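Local coordinates for extracellular solute-binding protein family 1 (Alicyclobacillus acidocaldarius subsp. acidocaldarius, PDB 4OVJ) that probably binds a solute outside the cell and delivers it to a membrane transporter, at residues A[122-126]-A[127-131]; A[234-237]-A[238-241]; A[382-385]-A[386-390]. All coordinates share one frame; numbering follows the deposited sequence.

Three local contacts illustrate how a chain turns, ends a helix and holds one together. Contact 1 is a tight beta hairpin, contact 2 the turn by which helix 233-236 passes into a loop, and contact 3 a pair of consecutive turns within helix 377-392. The hairpin stands apart: contacts 1 and 2 lie on opposite sides of the chain's centre, about 39 Å between their centres, and contact 1 is about 34 Å from contact 3, centre to centre. Contacts 2 and 3 are neighbours, with centres about 13 Å apart. They meet where Ser-237 CB packs 3.7 Å from Gln-389 NE2 in the conformer given, a nitrogen hydrogen-bonded to Tyr-393 OH.

Contact 1: residues A[122-126]-A[127-131]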
ATOM      1  N   SER A 122       1.276   5.164  11.314  1.00  9.85           N
ATOM      2  CA  SER A 122       0.098   5.479  10.489  1.00 10.21           C
ATOM      3  C   SER A 122      -1.219   5.500  11.289  1.00 10.41           C
ATOM      4  O   SER A 122      -2.184   6.113  10.860  1.00 12.66           O
ATOM      5  CB  SER A 122      -0.007   4.543   9.279  1.00 10.85           C
ATOM      6  OG  SER A 122      -0.346   3.228   9.645  1.00 10.92           O
ATOM      7  N   GLY A 123      -1.246   4.848  12.449  1.00  9.54           N
ATOM      8  CA  GLY A 123      -2.436   4.831  13.303  1.00  9.58           C
ATOM      9  C   GLY A 123      -2.429   5.902  14.381  1.00 10.41           C
ATOM     10  O   GLY A 123      -3.358   5.973  15.182  1.00 10.82           O
ATOM     11  N   TYR A 124      -1.380   6.730  14.414  1.00 11.51           N
ATOM     12  CA  TYR A 124      -1.245   7.777  15.429  1.00 12.12           C
ATOM     13  C   TYR A 124      -1.954   9.061  15.008  1.00 13.91           C
ATOM     14  O   TYR A 124      -1.896   9.481  13.849  1.00 15.19           O
ATOM     15  CB  TYR A 124       0.225   8.081  15.755  1.00 13.20           C
ATOM     16  CG  TYR A 124       0.809   7.258  16.871  1.00 14.37           C
ATOM     17  CD1 TYR A 124       1.240   5.960  16.654  1.00 15.77           C
ATOM     18  CD2 TYR A 124       0.948   7.791  18.158  1.00 16.74           C
ATOM     19  CE1 TYR A 124       1.786   5.206  17.677  1.00 16.61           C
ATOM     20  CE2 TYR A 124       1.493   7.045  19.188  1.00 19.52           C
ATOM     21  CZ  TYR A 124       1.914   5.752  18.942  1.00 17.81           C
ATOM     22  OH  TYR A 124       2.445   5.003  19.959  1.00 22.61           O
ATOM     23  N   ILE A 125      -2.641   9.663  15.967  1.00 14.22           N
ATOM     24  CA  ILE A 125      -3.222  10.991  15.807  1.00 15.08           C
ATOM     25  C   ILE A 125      -2.864  11.741  17.092  1.00 17.58           C
ATOM     26  O   ILE A 125      -3.165  11.273  18.184  1.00 16.63           O
ATOM     27  CB  ILE A 125      -4.753  10.929  15.631  1.00 16.00           C
ATOM     28  CG1 ILE A 125      -5.165  10.094  14.401  1.00 16.74           C
ATOM     29  CG2 ILE A 125      -5.341  12.331  15.519  1.00 17.20           C
ATOM     30  CD1 ILE A 125      -4.840  10.731  13.062  1.00 19.39           C
ATOM     31  N   ASP A 126      -2.186  12.879  16.969  1.00 22.82           N
ATOM     32  CA  ASP A 126      -1.847  13.711  18.140  1.00 27.94           C
ATOM     33  C   ASP A 126      -1.363  12.921  19.363  1.00 25.98           C
ATOM     34  O   ASP A 126      -1.877  13.104  20.474  1.00 25.50           O
ATOM     35  CB  ASP A 126      -3.059  14.556  18.547  1.00 33.99           C
ATOM     36  CG  ASP A 126      -3.504  15.513  17.458  1.00 38.99           C
ATOM     37  OD1 ASP A 126      -2.669  15.901  16.614  1.00 46.55           O
ATOM     38  OD2 ASP A 126      -4.699  15.879  17.457  1.00 53.20           O
ATOM     39  N   GLY A 127      -0.401  12.027  19.148  1.00 22.53           N
ATOM     40  CA  GLY A 127       0.257  11.310  20.241  1.00 21.92           C
ATOM     41  C   GLY A 127      -0.426  10.049  20.743  1.00 16.58           C
ATOM     42  O   GLY A 127       0.148   9.314  21.545  1.00 16.52           O
ATOM     43  N   GLY A 128      -1.648   9.792  20.289  1.00 13.92           N
ATOM     44  CA  GLY A 128      -2.378   8.582  20.675  1.00 13.26           C
ATOM     45  C   GLY A 128      -2.397   7.620  19.508  1.00 12.76           C
ATOM     46  O   GLY A 128      -2.323   8.051  18.346  1.00 11.69           O
ATOM     47  N   LEU A 129      -2.501   6.328  19.810  1.00 11.20           N
ATOM     48  CA  LEU A 129      -2.581   5.290  18.776  1.00 10.11           C
ATOM     49  C   LEU A 129      -4.030   4.828  18.680  1.00  9.29           C
ATOM     50  O   LEU A 129      -4.542   4.202  19.594  1.00  9.84           O
ATOM     51  CB  LEU A 129      -1.668   4.118  19.138  1.00 10.55           C
ATOM     52  CG  LEU A 129      -1.742   2.874  18.258  1.00 11.76           C
ATOM     53  CD1 LEU A 129      -1.310   3.183  16.837  1.00 13.10           C
ATOM     54  CD2 LEU A 129      -0.912   1.745  18.863  1.00 13.06           C
ATOM     55  N   TYR A 130      -4.690   5.125  17.570  1.00  8.37           N
ATOM     56  CA  TYR A 130      -6.134   4.887  17.470  1.00  8.76           C
ATOM     57  C   TYR A 130      -6.565   3.777  16.521  1.00  8.87           C
ATOM     58  O   TYR A 130      -7.746   3.450  16.429  1.00  9.79           O
ATOM     59  CB  TYR A 130      -6.833   6.206  17.149  1.00  9.00           C
ATOM     60  CG  TYR A 130      -6.652   7.182  18.288  1.00 10.35           C
ATOM     61  CD1 TYR A 130      -7.366   7.033  19.471  1.00 10.33           C
ATOM     62  CD2 TYR A 130      -5.750   8.232  18.191  1.00 12.47           C
ATOM     63  CE1 TYR A 130      -7.209   7.912  20.519  1.00 11.80           C
ATOM     64  CE2 TYR A 130      -5.579   9.119  19.237  1.00 14.19           C
ATOM     65  CZ  TYR A 130      -6.310   8.957  20.399  1.00 13.85           C
ATOM     66  OH  TYR A 130      -6.135   9.835  21.433  1.00 17.12           O
ATOM     67  N   GLY A 131      -5.607   3.202  15.823  1.00  8.91           N
ATOM     68  CA  GLY A 131      -5.865   2.060  14.969  1.00  8.66           C
ATOM     69  C   GLY A 131      -4.566   1.337  14.714  1.00  8.30           C
ATOM     70  O   GLY A 131      -3.509   1.947  14.687  1.00  9.61           O
TER
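The ring of Tyr-124 overlaps Leu-129, its partner in a non-hydrogen-bonded antiparallel pair. Leu-129 CB lies over one ring face, offset toward the rim and 4.0 Å from the centroid, in a CH-pi contact, while Leu-129 CD1 comes within 3.8 Å of Tyr-124 CD1. Near the ring plane, Gly-127 O meets the edge at CE2. On the face of the hairpin that carries Ile-125, Tyr-130 holds its CG beside the backbone N (chi1 -64°), which brings its CD2 to 3.8 Å from Ile-125 CB and presents its edge to Ile-125 O. A type I' turn from Ile-125 to Gly-128 closes the hairpin, with Ile-125 N to Gly-128 O at 2.9 Å and Gly-128 N to Ile-125 O at 3.0 Å. Such turns are characteristic of two-residue hairpins; Asp-126 and Gly-127 both take the required positive phi. Tyr-130 N binds Gly-123 O at 2.9 Å. Ile-125 also rests on Ala-96 of helix 92-98. Gly-123, with no side chain, brings its CA to 3.4 Å from Gly-131 O in a CA-H...O contact. This buried carbonyl has no hydrogen-bonding partner in the model, so the weak contact probably offsets part of its polarity.

Contact 2: residues A[234-237]-A[238-241]; sequences TVTS and LIKQ
Ile-239 lies against the carbonyl of Thr-236. Its CG1 comes to 3.4 Å from Thr-236 O, and CD1 turns alongside the threonine, 3.9 Å from Thr-236 CA. With CG1 anti to the carbonyl carbon (chi1 -58°), the longer branch of Ile-239 is directed back over the residues of the turn. The same oxygen accepts the backbone N of Ile-239 at 3.1 Å, the donor lying well above the carbonyl plane, and a water gives it a further bond at 2.6 Å. That water also reaches Ile-239 O weakly, bridging the two ends of the turn. One residue earlier, Leu-238 N bonds to Val-235 O at 3.1 Å, again from above the carbonyl plane.

The Leu-238 side is the more open to solvent. Within the turn this side chain still runs close beside backbone oxygens, its CB 3.4 Å from Val-235 O and its CG 3.6 Å from Thr-234 O. By contrast, the flank holding Val-235 and Ile-239 has cover, Val-235 touching Trp-177 and Ile-239 touching Pro-248, while Thr-236 and Ser-237 rest on Gln-392 and Gln-389 of helix 377-392.

Two successive bonds from residue i+3 back to residue i, of the 3-10 kind, the second closing a type I beta turn from Thr-236 to Ile-239, form the C-terminal exit of helix 233-236 into the loop that follows.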
ATOM      1  N   THR A 234       2.711   5.670 -26.859  1.00 12.01           N
ATOM      2  CA  THR A 234       1.610   5.044 -27.574  1.00 13.40           C
ATOM      3  C   THR A 234       1.334   3.622 -27.081  1.00 13.82           C
ATOM      4  O   THR A 234       0.195   3.166 -27.116  1.00 19.22           O
ATOM      5  CB  THR A 234       1.894   5.030 -29.085  1.00 15.65           C
ATOM      6  OG1 THR A 234       3.216   4.525 -29.316  1.00 18.17           O
ATOM      7  CG2 THR A 234       1.785   6.438 -29.647  1.00 18.30           C
ATOM      8  N   VAL A 235       2.372   2.927 -26.626  1.00 11.24           N
ATOM      9  CA  VAL A 235       2.219   1.604 -26.034  1.00 11.19           C
ATOM     10  C   VAL A 235       1.711   1.724 -24.598  1.00  9.69           C
ATOM     11  O   VAL A 235       0.764   1.058 -24.201  1.00  9.79           O
ATOM     12  CB  VAL A 235       3.542   0.810 -26.120  1.00 12.64           C
ATOM     13  CG1 VAL A 235       3.468  -0.491 -25.317  1.00 12.64           C
ATOM     14  CG2 VAL A 235       3.868   0.523 -27.581  1.00 15.53           C
ATOM     15  N   THR A 236       2.322   2.614 -23.831  1.00  8.83           N
ATOM     16  CA  THR A 236       1.930   2.829 -22.440  1.00  9.00           C
ATOM     17  C   THR A 236       0.476   3.230 -22.315  1.00 10.14           C
ATOM     18  O   THR A 236      -0.202   2.813 -21.380  1.00 10.52           O
ATOM     19  CB  THR A 236       2.864   3.868 -21.807  1.00  9.44           C
ATOM     20  OG1 THR A 236       4.187   3.331 -21.860  1.00  9.02           O
ATOM     21  CG2 THR A 236       2.485   4.193 -20.380  1.00 10.21           C
ATOM     22  N   SER A 237      -0.009   4.014 -23.279  1.00 11.81           N
ATOM     23  CA  SER A 237      -1.386   4.504 -23.251  1.00 13.26           C
ATOM     24  C   SER A 237      -2.427   3.386 -23.325  1.00 12.56           C
ATOM     25  O   SER A 237      -3.554   3.584 -22.902  1.00 15.24           O
ATOM     26  CB  SER A 237      -1.634   5.500 -24.383  1.00 18.84           C
ATOM     27  OG  SER A 237      -1.397   4.907 -25.643  1.00 27.07           O
ATOM     28  N   LEU A 238      -2.050   2.229 -23.863  1.00 13.32           N
ATOM     29  CA  LEU A 238      -2.958   1.083 -23.976  1.00 14.02           C
ATOM     30  C   LEU A 238      -3.121   0.319 -22.670  1.00 13.35           C
ATOM     31  O   LEU A 238      -4.020  -0.490 -22.536  1.00 14.66           O
ATOM     32  CB  LEU A 238      -2.438   0.105 -25.034  1.00 14.02           C
ATOM     33  CG  LEU A 238      -2.250   0.647 -26.445  1.00 17.11           C
ATOM     34  CD1 LEU A 238      -1.421  -0.302 -27.296  1.00 18.39           C
ATOM     35  CD2 LEU A 238      -3.596   0.896 -27.078  1.00 19.38           C
ATOM     36  N   ILE A 239      -2.241   0.544 -21.703  1.00 13.43           N
ATOM     37  CA  ILE A 239      -2.281  -0.245 -20.480  1.00 13.64           C
ATOM     38  C   ILE A 239      -3.466   0.161 -19.611  1.00 14.26           C
ATOM     39  O   ILE A 239      -3.536   1.298 -19.155  1.00 17.87           O
ATOM     40  CB  ILE A 239      -0.996  -0.077 -19.656  1.00 13.82           C
ATOM     41  CG1 ILE A 239       0.230  -0.475 -20.470  1.00 13.68           C
ATOM     42  CG2 ILE A 239      -1.068  -0.927 -18.390  1.00 15.78           C
ATOM     43  CD1 ILE A 239       1.543  -0.076 -19.809  1.00 14.19           C
ATOM     44  N   LYS A 240      -4.370  -0.777 -19.358  1.00 16.59           N
ATOM     45  CA  LYS A 240      -5.546  -0.513 -18.511  1.00 19.17           C
ATOM     46  C   LYS A 240      -5.223  -0.591 -17.021  1.00 20.39           C
ATOM     47  O   LYS A 240      -5.632   0.255 -16.255  1.00 26.26           O
ATOM     48  CB  LYS A 240      -6.668  -1.487 -18.863  1.00 19.08           C
ATOM     49  CG  LYS A 240      -7.168  -1.338 -20.288  1.00 21.92           C
ATOM     50  CD  LYS A 240      -8.249  -2.364 -20.600  1.00 26.58           C
ATOM     51  CE  LYS A 240      -8.531  -2.496 -22.099  1.00 27.85           C
ATOM     52  NZ  LYS A 240      -9.241  -3.777 -22.327  1.00 36.43           N
ATOM     53  N   GLN A 241      -4.499  -1.626 -16.618  1.00 21.53           N
ATOM     54  CA  GLN A 241      -4.114  -1.825 -15.220  1.00 22.81           C
ATOM     55  C   GLN A 241      -2.898  -2.723 -15.202  1.00 19.12           C
ATOM     56  O   GLN A 241      -2.700  -3.527 -16.107  1.00 18.71           O
ATOM     57  CB  GLN A 241      -5.265  -2.484 -14.439  1.00 27.26           C
ATOM     58  CG  GLN A 241      -5.024  -2.666 -12.936  1.00 33.76           C
ATOM     59  CD  GLN A 241      -5.184  -1.376 -12.152  1.00 42.26           C
ATOM     60  OE1 GLN A 241      -4.224  -0.862 -11.566  1.00 52.13           O
ATOM     61  NE2 GLN A 241      -6.405  -0.839 -12.141  1.00 53.64           N
TER
HETATM   62  O   HOH W   1      -1.375   3.896 -19.305  1.00 35.52           O

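Contact 3: residues A[382-385]-A[386-390]; sequences QDFA and NMVQA
Residues 382-385 and 386-390 form one unbroken run of alpha helix, and four successive backbone bonds stitch the first segment to the second. Asn-386 N reaches Gln-382 O, Met-387 N reaches Asp-383 O, Val-388 N reaches Phe-384 O at 2.8 Å, and Gln-389 N reaches Ala-385 O.

Along one flank the side chains repeat this spacing with a polar link. Gln-382 bends at chi2 (59°) and thereby carries NE2 to OD1 of Asn-386 at 3.0 Å. The acceptor lies in the glutamine's amide plane, but the donor stands above the plane of the asparagine carbonyl, the two amides being turned 42° from each other. The other arm of Asn-386 is used as well: ND2 donates to a water 3.3 Å away, and this water in turn donates to Asp-383 OD1 at 2.8 Å, bridging the asparagine to a second residue of the preceding turn.

On the buried flank, Phe-384 spreads its ring between two apolar neighbours. CE2 meets CG2 of Val-388 at 3.5 Å, and CE1 meets the terminal CE of Met-387, a selenomethionine, at 3.7 Å; both methyls approach the ring obliquely. The bends at chi2 and chi3 of Met-387 return that methyl to the ring. An alanine at Phe-384 is likely to open a gap beside Val-388 CG2 and take away one of the surfaces against which the Met-387 methyl packs.

The same ring joins this helix to its surroundings. Phe-405 of helix 398-414 meets it edge-to-face, Trp-185 of helix 185-194 meets it at about 50°, and Leu-214 and Tyr-217 place it against helix 211-226, so that helix 377-392 packs among three others.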
ATOM      1  N   GLN A 382      -5.619  11.954 -11.752  1.00 16.15           N
ATOM      2  CA  GLN A 382      -6.005  11.824 -13.153  1.00 17.79           C
ATOM      3  C   GLN A 382      -5.335  12.899 -14.003  1.00 16.48           C
ATOM      4  O   GLN A 382      -4.841  12.593 -15.087  1.00 18.64           O
ATOM      5  CB  GLN A 382      -7.534  11.832 -13.331  1.00 20.30           C
ATOM      6  CG  GLN A 382      -7.990  11.513 -14.749  1.00 25.07           C
ATOM      7  CD  GLN A 382      -7.507  10.148 -15.237  1.00 28.05           C
ATOM      8  OE1 GLN A 382      -7.884   9.120 -14.686  1.00 34.91           O
ATOM      9  NE2 GLN A 382      -6.669  10.137 -16.274  1.00 31.27           N
ATOM     10  N   ASP A 383      -5.313  14.146 -13.519  1.00 17.28           N
ATOM     11  CA  ASP A 383      -4.626  15.235 -14.227  1.00 18.27           C
ATOM     12  C   ASP A 383      -3.138  14.924 -14.403  1.00 15.91           C
ATOM     13  O   ASP A 383      -2.557  15.219 -15.445  1.00 15.91           O
ATOM     14  CB  ASP A 383      -4.777  16.587 -13.512  1.00 19.33           C
ATOM     15  CG  ASP A 383      -6.217  17.077 -13.454  1.00 25.55           C
ATOM     16  OD1 ASP A 383      -7.036  16.668 -14.313  1.00 28.48           O
ATOM     17  OD2 ASP A 383      -6.532  17.891 -12.545  1.00 30.48           O
ATOM     18  N   PHE A 384      -2.520  14.330 -13.383  1.00 14.05           N
ATOM     19  CA  PHE A 384      -1.113  13.967 -13.481  1.00 12.06           C
ATOM     20  C   PHE A 384      -0.900  12.940 -14.578  1.00 12.25           C
ATOM     21  O   PHE A 384      -0.021  13.096 -15.436  1.00 12.82           O
ATOM     22  CB  PHE A 384      -0.606  13.444 -12.148  1.00 10.73           C
ATOM     23  CG  PHE A 384       0.881  13.235 -12.104  1.00 10.22           C
ATOM     24  CD1 PHE A 384       1.729  14.298 -11.864  1.00 11.30           C
ATOM     25  CD2 PHE A 384       1.427  11.978 -12.316  1.00  9.86           C
ATOM     26  CE1 PHE A 384       3.101  14.117 -11.805  1.00 10.78           C
ATOM     27  CE2 PHE A 384       2.795  11.786 -12.264  1.00  9.58           C
ATOM     28  CZ  PHE A 384       3.634  12.851 -12.009  1.00 10.12           C
ATOM     29  N   ALA A 385      -1.717  11.899 -14.562  1.00 13.20           N
ATOM     30  CA  ALA A 385      -1.636  10.852 -15.583  1.00 14.17           C
ATOM     31  C   ALA A 385      -1.802  11.447 -16.990  1.00 14.72           C
ATOM     32  O   ALA A 385      -1.086  11.089 -17.916  1.00 14.81           O
ATOM     33  CB  ALA A 385      -2.684   9.789 -15.321  1.00 14.62           C
ATOM     34  N   ASN A 386      -2.721  12.389 -17.136  1.00 15.83           N
ATOM     35  CA  ASN A 386      -2.948  13.014 -18.440  1.00 16.34           C
ATOM     36  C   ASN A 386      -1.733  13.843 -18.874  1.00 15.29           C
ATOM     37  O   ASN A 386      -1.345  13.836 -20.049  1.00 15.40           O
ATOM     38  CB  ASN A 386      -4.212  13.871 -18.399  1.00 18.20           C
ATOM     39  CG  ASN A 386      -5.484  13.040 -18.267  1.00 21.23           C
ATOM     40  OD1 ASN A 386      -5.475  11.827 -18.434  1.00 26.54           O
ATOM     41  ND2 ASN A 386      -6.585  13.702 -17.969  1.00 24.08           N
HETATM   42  N   MSE A 387      -1.109  14.534 -17.919  1.00 14.83           N
HETATM   43  CA  MSE A 387       0.102  15.304 -18.213  1.00 12.30           C
HETATM   44  C   MSE A 387       1.226  14.373 -18.585  1.00 14.10           C
HETATM   45  O   MSE A 387       1.966  14.634 -19.536  1.00 15.49           O
HETATM   46  CB  MSE A 387       0.476  16.186 -17.034  1.00 15.24           C
HETATM   47  CG  MSE A 387       1.696  17.037 -17.342  1.00 15.25           C
HETATM   48 SE   MSE A 387       3.355  16.088 -16.813  0.70 13.71          SE
HETATM   49  CE  MSE A 387       3.068  16.183 -14.900  1.00 14.60           C
ATOM     50  N   VAL A 388       1.376  13.286 -17.839  1.00 13.38           N
ATOM     51  CA  VAL A 388       2.425  12.310 -18.123  1.00 14.06           C
ATOM     52  C   VAL A 388       2.246  11.764 -19.531  1.00 14.92           C
ATOM     53  O   VAL A 388       3.207  11.661 -20.288  1.00 16.09           O
ATOM     54  CB  VAL A 388       2.433  11.163 -17.091  1.00 14.72           C
ATOM     55  CG1 VAL A 388       3.249   9.974 -17.588  1.00 17.26           C
ATOM     56  CG2 VAL A 388       2.975  11.679 -15.769  1.00 15.47           C
ATOM     57  N   GLN A 389       1.007  11.426 -19.877  0.50 15.37           N
ATOM     58  CA  GLN A 389       0.692  10.929 -21.212  0.50 17.05           C
ATOM     59  C   GLN A 389       1.059  11.956 -22.296  0.50 15.32           C
ATOM     60  O   GLN A 389       1.637  11.590 -23.317  0.50 16.23           O
ATOM     61  CB  GLN A 389      -0.790  10.543 -21.285  0.50 20.59           C
ATOM     62  CG  GLN A 389      -1.248   9.971 -22.616  0.50 25.54           C
ATOM     63  CD  GLN A 389      -2.698   9.522 -22.571  0.50 33.84           C
ATOM     64  OE1 GLN A 389      -3.442   9.873 -21.652  0.50 41.31           O
ATOM     65  NE2 GLN A 389      -3.107   8.741 -23.559  0.50 37.41           N
ATOM     66  N   ALA A 390       0.747  13.234 -22.063  1.00 15.17           N
ATOM     67  CA  ALA A 390       1.118  14.316 -23.004  1.00 16.11           C
ATOM     68  C   ALA A 390       2.622  14.448 -23.191  1.00 15.56           C
ATOM     69  O   ALA A 390       3.099  14.655 -24.302  1.00 17.16           O
ATOM     70  CB  ALA A 390       0.535  15.652 -22.554  1.00 17.52           C
TER
HETATM   71  O   HOH W   2      -6.300  16.791 -16.998  1.00 39.79           O